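Local coordinates for protein probable CoA-transferase alpha subunit (Rhodococcus jostii, PDB 6COJ) that probably acts, as one subunit of an enzyme of the coenzyme A transferase family, on bulky cyclic acyl-CoA thioesters, one of which is bound in the crystal, at residues 251-255 and 267-271; 27-32 and 56-60. The protein carries 1 engineered substitution. All coordinates share one frame; numbering follows the deposited sequence. Where two conformers were deposited one is given.

Interaction 1: residues 251-255 and 267-271; sequences GAHFT and FQRHY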
# COMPACT_ATOMS: atom_id res chain seq x y z
N GLY A 251 -1.97 26.69 8.04
CA GLY A 251 -1.82 26.68 6.60
C GLY A 251 -2.79 25.79 5.86
O GLY A 251 -2.76 25.78 4.62
N ALA A 252 -3.64 25.05 6.57
CA ALA A 252 -4.73 24.32 5.95
C ALA A 252 -6.07 25.05 6.06
O ALA A 252 -7.04 24.61 5.43
CB ALA A 252 -4.84 22.91 6.54
N HIS A 253 -6.14 26.15 6.81
CA HIS A 253 -7.40 26.87 6.96
C HIS A 253 -7.93 27.26 5.58
O HIS A 253 -7.17 27.79 4.77
CB HIS A 253 -7.17 28.13 7.80
CG HIS A 253 -8.44 28.87 8.11
ND1 HIS A 253 -9.01 29.77 7.23
CD2 HIS A 253 -9.25 28.83 9.19
CE1 HIS A 253 -10.12 30.25 7.75
NE2 HIS A 253 -10.29 29.70 8.94
N PHE A 254 -9.21 27.03 5.28
CA PHE A 254 -10.27 26.70 6.23
C PHE A 254 -10.66 25.22 6.28
O PHE A 254 -11.74 24.89 6.76
CB PHE A 254 -11.52 27.53 5.91
CG PHE A 254 -11.85 27.63 4.44
CD1 PHE A 254 -12.60 26.64 3.81
CD2 PHE A 254 -11.40 28.70 3.68
CE1 PHE A 254 -12.90 26.73 2.45
CE2 PHE A 254 -11.70 28.80 2.32
CZ PHE A 254 -12.45 27.81 1.71
N THR A 255 -9.80 24.33 5.80
CA THR A 255 -10.07 22.90 5.91
C THR A 255 -9.57 22.38 7.27
O THR A 255 -8.83 23.06 7.98
CB THR A 255 -9.44 22.12 4.75
OG1 THR A 255 -8.00 22.15 4.84
CG2 THR A 255 -9.88 22.75 3.43
N PHE A 267 -16.47 29.88 8.38
CA PHE A 267 -15.76 30.57 7.32
C PHE A 267 -15.94 29.87 5.98
O PHE A 267 -16.03 30.53 4.94
CB PHE A 267 -14.27 30.75 7.63
CG PHE A 267 -13.61 31.72 6.69
CD1 PHE A 267 -13.73 33.09 6.89
CD2 PHE A 267 -12.91 31.27 5.58
CE1 PHE A 267 -13.16 33.98 6.01
CE2 PHE A 267 -12.33 32.16 4.70
CZ PHE A 267 -12.46 33.53 4.91
N GLN A 268 -15.96 28.54 5.97
CA GLN A 268 -16.21 27.85 4.71
C GLN A 268 -17.58 28.22 4.15
O GLN A 268 -17.72 28.43 2.94
CB GLN A 268 -16.08 26.34 4.86
CG GLN A 268 -16.34 25.64 3.54
CD GLN A 268 -15.93 24.20 3.56
OE1 GLN A 268 -14.77 23.87 3.35
NE2 GLN A 268 -16.89 23.33 3.81
N ARG A 269 -18.59 28.32 5.02
CA ARG A 269 -19.89 28.81 4.57
C ARG A 269 -19.79 30.20 3.96
O ARG A 269 -20.43 30.48 2.94
CB ARG A 269 -20.90 28.78 5.72
CG ARG A 269 -21.46 27.41 5.98
CD ARG A 269 -22.66 27.45 6.91
NE ARG A 269 -22.32 27.92 8.24
CZ ARG A 269 -21.99 27.13 9.25
NH1 ARG A 269 -21.92 25.81 9.08
NH2 ARG A 269 -21.72 27.65 10.44
N HIS A 270 -18.98 31.08 4.56
CA HIS A 270 -18.82 32.42 4.02
C HIS A 270 -18.13 32.40 2.66
O HIS A 270 -18.52 33.14 1.75
CB HIS A 270 -18.03 33.29 5.01
CG HIS A 270 -17.83 34.70 4.56
ND1 HIS A 270 -18.88 35.59 4.43
CD2 HIS A 270 -16.71 35.38 4.22
CE1 HIS A 270 -18.41 36.76 4.02
NE2 HIS A 270 -17.10 36.65 3.88
N TYR A 271 -17.11 31.55 2.50
CA TYR A 271 -16.49 31.36 1.20
C TYR A 271 -17.52 30.95 0.15
O TYR A 271 -17.60 31.55 -0.93
CB TYR A 271 -15.36 30.32 1.31
CG TYR A 271 -15.06 29.59 0.02
CD1 TYR A 271 -14.30 30.18 -0.99
CD2 TYR A 271 -15.53 28.30 -0.20
CE1 TYR A 271 -14.03 29.52 -2.18
CE2 TYR A 271 -15.27 27.62 -1.38
CZ TYR A 271 -14.52 28.24 -2.37
OH TYR A 271 -14.24 27.57 -3.54
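The F254 ring pushes its far corner over one face of the Y271 ring, off-centre toward the rim, with CZ of F254 3.6 Å from CG of Y271 and the two planes inclined at 37°. At the rim of F254, near its plane, lies the amide oxygen of Q268, OE1, 3.5 Å from F254 CE1; the amide itself is turned 85° to the ring. F254 CD2 comes to the edge of the F267 ring, near its plane, 3.5 Å from F267 CD2; the two rings are inclined obliquely. H253 extends the aromatic cluster: its ring carries F254 CB on one face and brings CE1 to within 3.7 Å of F267 CD2, the two rings tilted obliquely. F254 is thus held by three residues of one helix, F267, Q268 and Y271, which span a little over one turn. A cis peptide joins H253 to F254 in a tight turn, closed by T255 N to A252 O (2.8 Å), and T255 OG1 reaches the same carbonyl oxygen at 2.7 Å. The F254 side chain takes the position between its backbone N and carbonyl carbon (chi1 43°), which directs the ring at the helix. The polar ends of the cluster are tied outside it: Q268 OE1 to S43 and NE2 to L91 O, H253 to Y296 and D264, and Y271 OH to D98, which follows the ligand-pocket residue Y97 in sequence. The contact packs the loop after edge strand 244-247 onto helix 265-274. Helix 293-306 covers H253, F254 and F267 through Y296 and V300, while helices 70-77 and 48-56 add P70, L74 and M48.

Interaction 2: residues 27-32 and 56-60; sequences VGELRS and RSDVT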
# COMPACT_ATOMS: atom_id res chain seq x y z
N VAL A 27 5.91 28.65 -4.79
CA VAL A 27 5.14 28.88 -6.01
C VAL A 27 6.03 29.42 -7.12
O VAL A 27 5.77 29.16 -8.31
CB VAL A 27 3.91 29.75 -5.69
CG1 VAL A 27 3.17 30.17 -6.97
CG2 VAL A 27 2.99 28.97 -4.76
N GLY A 28 7.10 30.12 -6.76
CA GLY A 28 8.08 30.58 -7.74
C GLY A 28 8.80 29.46 -8.48
O GLY A 28 9.41 29.71 -9.53
N GLU A 29 8.76 28.24 -7.95
CA GLU A 29 9.31 27.07 -8.62
C GLU A 29 8.31 26.42 -9.57
O GLU A 29 8.70 25.52 -10.33
CB GLU A 29 9.74 26.02 -7.59
CG GLU A 29 10.93 26.42 -6.74
CD GLU A 29 12.11 26.85 -7.59
OE1 GLU A 29 12.51 28.03 -7.51
OE2 GLU A 29 12.64 26.01 -8.34
N LEU A 30 7.05 26.83 -9.52
CA LEU A 30 6.03 26.30 -10.41
C LEU A 30 5.96 27.13 -11.68
O LEU A 30 6.44 28.26 -11.74
CB LEU A 30 4.67 26.29 -9.70
CG LEU A 30 4.66 25.60 -8.34
CD1 LEU A 30 3.29 25.74 -7.70
CD2 LEU A 30 5.07 24.12 -8.46
N ARG A 31 5.36 26.54 -12.71
CA ARG A 31 5.26 27.20 -14.01
C ARG A 31 3.88 26.95 -14.59
O ARG A 31 3.27 25.91 -14.35
CB ARG A 31 6.31 26.66 -14.99
CG ARG A 31 7.74 26.76 -14.52
CD ARG A 31 8.22 28.20 -14.55
NE ARG A 31 9.64 28.31 -14.25
CZ ARG A 31 10.14 28.59 -13.05
NH1 ARG A 31 11.45 28.67 -12.88
NH2 ARG A 31 9.32 28.79 -12.03
N SER A 32 3.40 27.93 -15.36
CA SER A 32 2.15 27.74 -16.07
C SER A 32 2.25 26.50 -16.94
O SER A 32 3.32 26.18 -17.48
CB SER A 32 1.83 28.97 -16.91
OG SER A 32 1.57 30.09 -16.08
N ARG A 56 -2.05 34.40 -5.81
CA ARG A 56 -1.32 35.66 -5.88
C ARG A 56 -0.39 35.70 -7.09
O ARG A 56 -0.08 36.79 -7.59
CB ARG A 56 -0.49 35.84 -4.60
CG ARG A 56 -1.31 36.12 -3.36
CD ARG A 56 -0.43 36.65 -2.24
NE ARG A 56 0.60 35.72 -1.81
CZ ARG A 56 0.42 34.77 -0.90
NH1 ARG A 56 -0.76 34.63 -0.31
NH2 ARG A 56 1.42 33.97 -0.56
N SER A 57 0.07 34.54 -7.55
CA SER A 57 1.02 34.42 -8.64
C SER A 57 0.31 34.52 -9.99
O SER A 57 -0.92 34.55 -10.08
CB SER A 57 1.77 33.09 -8.57
OG SER A 57 1.01 32.02 -9.13
N ASP A 58 1.11 34.54 -11.05
CA ASP A 58 0.60 34.48 -12.42
C ASP A 58 0.62 33.07 -13.00
O ASP A 58 0.39 32.91 -14.20
CB ASP A 58 1.35 35.45 -13.33
CG ASP A 58 2.81 35.09 -13.52
OD1 ASP A 58 3.30 34.13 -12.89
OD2 ASP A 58 3.49 35.79 -14.32
N VAL A 59 0.90 32.06 -12.18
CA VAL A 59 0.93 30.68 -12.67
C VAL A 59 -0.49 30.25 -12.99
O VAL A 59 -1.39 30.32 -12.14
CB VAL A 59 1.57 29.76 -11.61
CG1 VAL A 59 1.41 28.30 -12.03
CG2 VAL A 59 3.04 30.11 -11.43
N THR A 60 -0.70 29.77 -14.22
CA THR A 60 -2.04 29.44 -14.67
C THR A 60 -1.94 28.29 -15.67
O THR A 60 -0.90 27.64 -15.79
CB THR A 60 -2.71 30.70 -15.24
OG1 THR A 60 -4.10 30.45 -15.45
CG2 THR A 60 -2.05 31.12 -16.55
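V27 and V59 reach across the contact from opposite segments; S57 to V59 form an ST turn, with S57 OG accepting from V59 N (3.1 Å). The contact joins the lead-ins to two neighbouring strands, 35-38 and 62-65, of the parallel sheet in this Rossmann-like alpha/beta fold. Both methyls of V59 lie along the backbone of 30-31: CG1, anti to its own N (chi1 172°), sits 3.8 Å from R31 C, and CG2 lies 3.9 Å from L30 O. The L30 side chain approaches V59 more distantly through CB. Three residues before L30, V27 directs CG1 at the S57 side chain and comes 3.6 Å from S57 CB, so one methyl of the branched valine lies against both CB and OG of S57. S57 OG stands between its backbone N and carbonyl carbon, bent back over the turn, and is also hydrogen-bonded to L54 O of helix 48-56. L54 also touches V27, L30 and V59. At the other end the S32 side chain meets the T60 backbone. S32 OG, set beside its own backbone N (chi1 -66°), accepts T60 N at 3.0 Å with an N-H...O angle of 158°, a fairly straight bond, and S32 CA makes a CA-H...O contact of 3.1 Å with T60 O. Backbone bonding of T60 with G33 continues the pairing toward the sheet, while K80 NZ binds the carbonyl oxygens of S57 and V59. On the exposed side R31 folds back on its own segment: NH2 lies above the planes of two carbonyls, donating to G28 O at 2.7 Å and to L30 O at 2.9 Å.

How the interactions relate
Interaction 2 closes before interaction 1 opens along the chain, and their centres lie 22 Å apart, with nearest atoms about 10 Å from each other and no direct touch. Helix 48-56 is what they share. Its end runs into segment 56-60 and its L54 supports interaction 2, whereas A49, R52 and M48 meet the loop 251-255 of interaction 1. The first contact in sequence joins the approaches to adjacent central strands 35-38 and 62-65; the later one fixes the loop beyond edge strand 244-247 to the C-terminal helices. Interaction 2 thus belongs to the middle of the sheet, interaction 1 to its packing against those helices.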